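Local structure of ATP-dependent 6-phosphofructokinase isozyme 2 (Escherichia coli, 3UMO) at residues S71-D75 with E76-V80. The protein catalyses the ATP-dependent phosphorylation of fructose 6-phosphate to fructose 1,6-bisphosphate, the first committing step of glycolysis, as a homodimeric kinase of the PfkB family. Residues are numbered along the deposited sequence; the frame is centred on the assembly and turned at random.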
ATOM      1  N   SER A  71      24.065  21.109  16.670  1.00 27.12           N
ATOM      2  CA  SER A  71      25.283  20.979  15.873  1.00 29.30           C
ATOM      3  C   SER A  71      25.007  21.043  14.372  1.00 29.56           C
ATOM      4  O   SER A  71      25.797  21.609  13.610  1.00 33.11           O
ATOM      5  CB  SER A  71      26.007  19.678  16.220  1.00 37.33           C
ATOM      6  OG  SER A  71      27.069  19.430  15.313  1.00 53.20           O
ATOM      7  N   LEU A  72      23.895  20.449  13.949  1.00 27.02           N
ATOM      8  CA  LEU A  72      23.519  20.463  12.541  1.00 28.61           C
ATOM      9  C   LEU A  72      23.235  21.881  12.080  1.00 27.41           C
ATOM     10  O   LEU A  72      23.609  22.264  10.972  1.00 29.79           O
ATOM     11  CB  LEU A  72      22.298  19.576  12.295  1.00 28.41           C
ATOM     12  CG  LEU A  72      22.557  18.070  12.338  1.00 33.39           C
ATOM     13  CD1 LEU A  72      21.254  17.302  12.205  1.00 41.88           C
ATOM     14  CD2 LEU A  72      23.542  17.661  11.245  1.00 36.64           C
ATOM     15  N   LEU A  73      22.572  22.659  12.932  1.00 23.96           N
ATOM     16  CA  LEU A  73      22.238  24.040  12.590  1.00 27.17           C
ATOM     17  C   LEU A  73      23.488  24.910  12.545  1.00 27.70           C
ATOM     18  O   LEU A  73      23.588  25.824  11.721  1.00 30.92           O
ATOM     19  CB  LEU A  73      21.196  24.607  13.560  1.00 27.37           C
ATOM     20  CG  LEU A  73      19.817  23.970  13.375  1.00 25.27           C
ATOM     21  CD1 LEU A  73      18.871  24.347  14.513  1.00 25.32           C
ATOM     22  CD2 LEU A  73      19.229  24.372  12.031  1.00 23.85           C
ATOM     23  N   ALA A  74      24.439  24.620  13.429  1.00 28.16           N
ATOM     24  CA  ALA A  74      25.709  25.338  13.447  1.00 34.00           C
ATOM     25  C   ALA A  74      26.443  25.102  12.132  1.00 32.19           C
ATOM     26  O   ALA A  74      27.008  26.030  11.554  1.00 35.23           O
ATOM     27  CB  ALA A  74      26.564  24.882  14.618  1.00 34.21           C
ATOM     28  N   ASP A  75      26.426  23.854  11.668  1.00 34.50           N
ATOM     29  CA  ASP A  75      27.068  23.487  10.410  1.00 37.05           C
ATOM     30  C   ASP A  75      26.386  24.154   9.215  1.00 39.46           C
ATOM     31  O   ASP A  75      27.006  24.363   8.171  1.00 46.12           O
ATOM     32  CB  ASP A  75      27.079  21.963  10.238  1.00 40.51           C
ATOM     33  CG  ASP A  75      27.999  21.267  11.233  1.00 47.14           C
ATOM     34  OD1 ASP A  75      28.829  21.956  11.867  1.00 48.59           O
ATOM     35  OD2 ASP A  75      27.899  20.029  11.372  1.00 48.01           O
ATOM     36  N   GLU A  76      25.109  24.489   9.378  1.00 38.48           N
ATOM     37  CA  GLU A  76      24.350  25.159   8.326  1.00 35.54           C
ATOM     38  C   GLU A  76      24.402  26.672   8.488  1.00 33.22           C
ATOM     39  O   GLU A  76      23.773  27.408   7.727  1.00 39.72           O
ATOM     40  CB  GLU A  76      22.902  24.669   8.309  1.00 35.39           C
ATOM     41  CG  GLU A  76      22.776  23.203   7.940  1.00 39.04           C
ATOM     42  CD  GLU A  76      21.338  22.749   7.818  1.00 46.41           C
ATOM     43  OE1 GLU A  76      20.429  23.548   8.138  1.00 40.61           O
ATOM     44  OE2 GLU A  76      21.120  21.592   7.399  1.00 48.41           O
ATOM     45  N   ASN A  77      25.157  27.121   9.487  1.00 30.26           N
ATOM     46  CA  ASN A  77      25.317  28.545   9.787  1.00 36.36           C
ATOM     47  C   ASN A  77      24.006  29.259  10.105  1.00 38.22           C
ATOM     48  O   ASN A  77      23.835  30.437   9.790  1.00 38.39           O
ATOM     49  CB  ASN A  77      26.078  29.261   8.666  1.00 51.06           C
ATOM     50  CG  ASN A  77      27.532  28.836   8.591  1.00 57.64           C
ATOM     51  OD1 ASN A  77      28.216  28.738   9.611  1.00 54.86           O
ATOM     52  ND2 ASN A  77      28.011  28.571   7.378  1.00 61.77           N
ATOM     53  N   VAL A  78      23.088  28.533  10.735  1.00 30.60           N
ATOM     54  CA  VAL A  78      21.850  29.115  11.236  1.00 27.02           C
ATOM     55  C   VAL A  78      22.048  29.453  12.710  1.00 33.42           C
ATOM     56  O   VAL A  78      22.285  28.558  13.526  1.00 31.55           O
ATOM     57  CB  VAL A  78      20.676  28.129  11.091  1.00 27.66           C
ATOM     58  CG1 VAL A  78      19.400  28.715  11.695  1.00 22.82           C
ATOM     59  CG2 VAL A  78      20.474  27.756   9.625  1.00 32.95           C
ATOM     60  N   PRO A  79      21.972  30.747  13.058  1.00 34.75           N
ATOM     61  CA  PRO A  79      22.138  31.135  14.462  1.00 37.20           C
ATOM     62  C   PRO A  79      20.998  30.593  15.309  1.00 31.37           C
ATOM     63  O   PRO A  79      19.857  30.537  14.845  1.00 29.75           O
ATOM     64  CB  PRO A  79      22.096  32.666  14.417  1.00 34.13           C
ATOM     65  CG  PRO A  79      21.391  32.996  13.148  1.00 43.95           C
ATOM     66  CD  PRO A  79      21.743  31.908  12.181  1.00 40.78           C
ATOM     67  N   VAL A  80      21.304  30.179  16.536  1.00 29.83           N
ATOM     68  CA  VAL A  80      20.270  29.664  17.424  1.00 30.79           C
ATOM     69  C   VAL A  80      20.317  30.299  18.803  1.00 31.06           C
ATOM     70  O   VAL A  80      21.292  30.948  19.180  1.00 30.22           O
ATOM     71  CB  VAL A  80      20.358  28.136  17.608  1.00 29.92           C
ATOM     72  CG1 VAL A  80      20.406  27.426  16.257  1.00 28.46           C
ATOM     73  CG2 VAL A  80      21.564  27.771  18.465  1.00 34.79           C
TER
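Leu73 meets Val78 and Val80 where the chain turns back at the end of helix 63-75. With CG anti to the carbonyl carbon (chi1 -70°), the branch point is carried toward the returning chain, and its two methyls meet different valines: CD2 comes within 4.1 Å of Val78 CB, while CD1 lies 3.9 Å from Val80 CG1. Leu73 crosses each valine at a slant, and Phe59, Pro37, Ile42 and Ala45 extend this apolar cluster. The backbone of Leu73 holds the same turn, because its O accepts Val78 N at 2.9 Å in a nearly straight bond (162°), joined by a weak one from Glu76 N. Asn77 takes up a positive phi, and its N reaches Ala74 O at 3.0 Å from above the carbonyl plane. Glu76 folds back along the last helical turn, its CG 3.3 Å from Leu72 O. Beyond CG the chain is extended (chi2 -176°), carrying the carboxylate alongside Leu73, with OE1 4.2 Å from Leu73 CD2, to a salt bridge with Arg46 of helix 40-50. With an alanine here in place of Glu76, the Arg46 guanidinium would probably lose this carboxylate partner and the flank of Leu73 CD2 would lose its neighbour. The positive phi at Asn77 and the bonds back into the last turn make this a Schellman motif, here closing the helix of a beta-alpha-beta unit in the ribokinase-like fold, between strand 55-61 and its parallel neighbour 80-84.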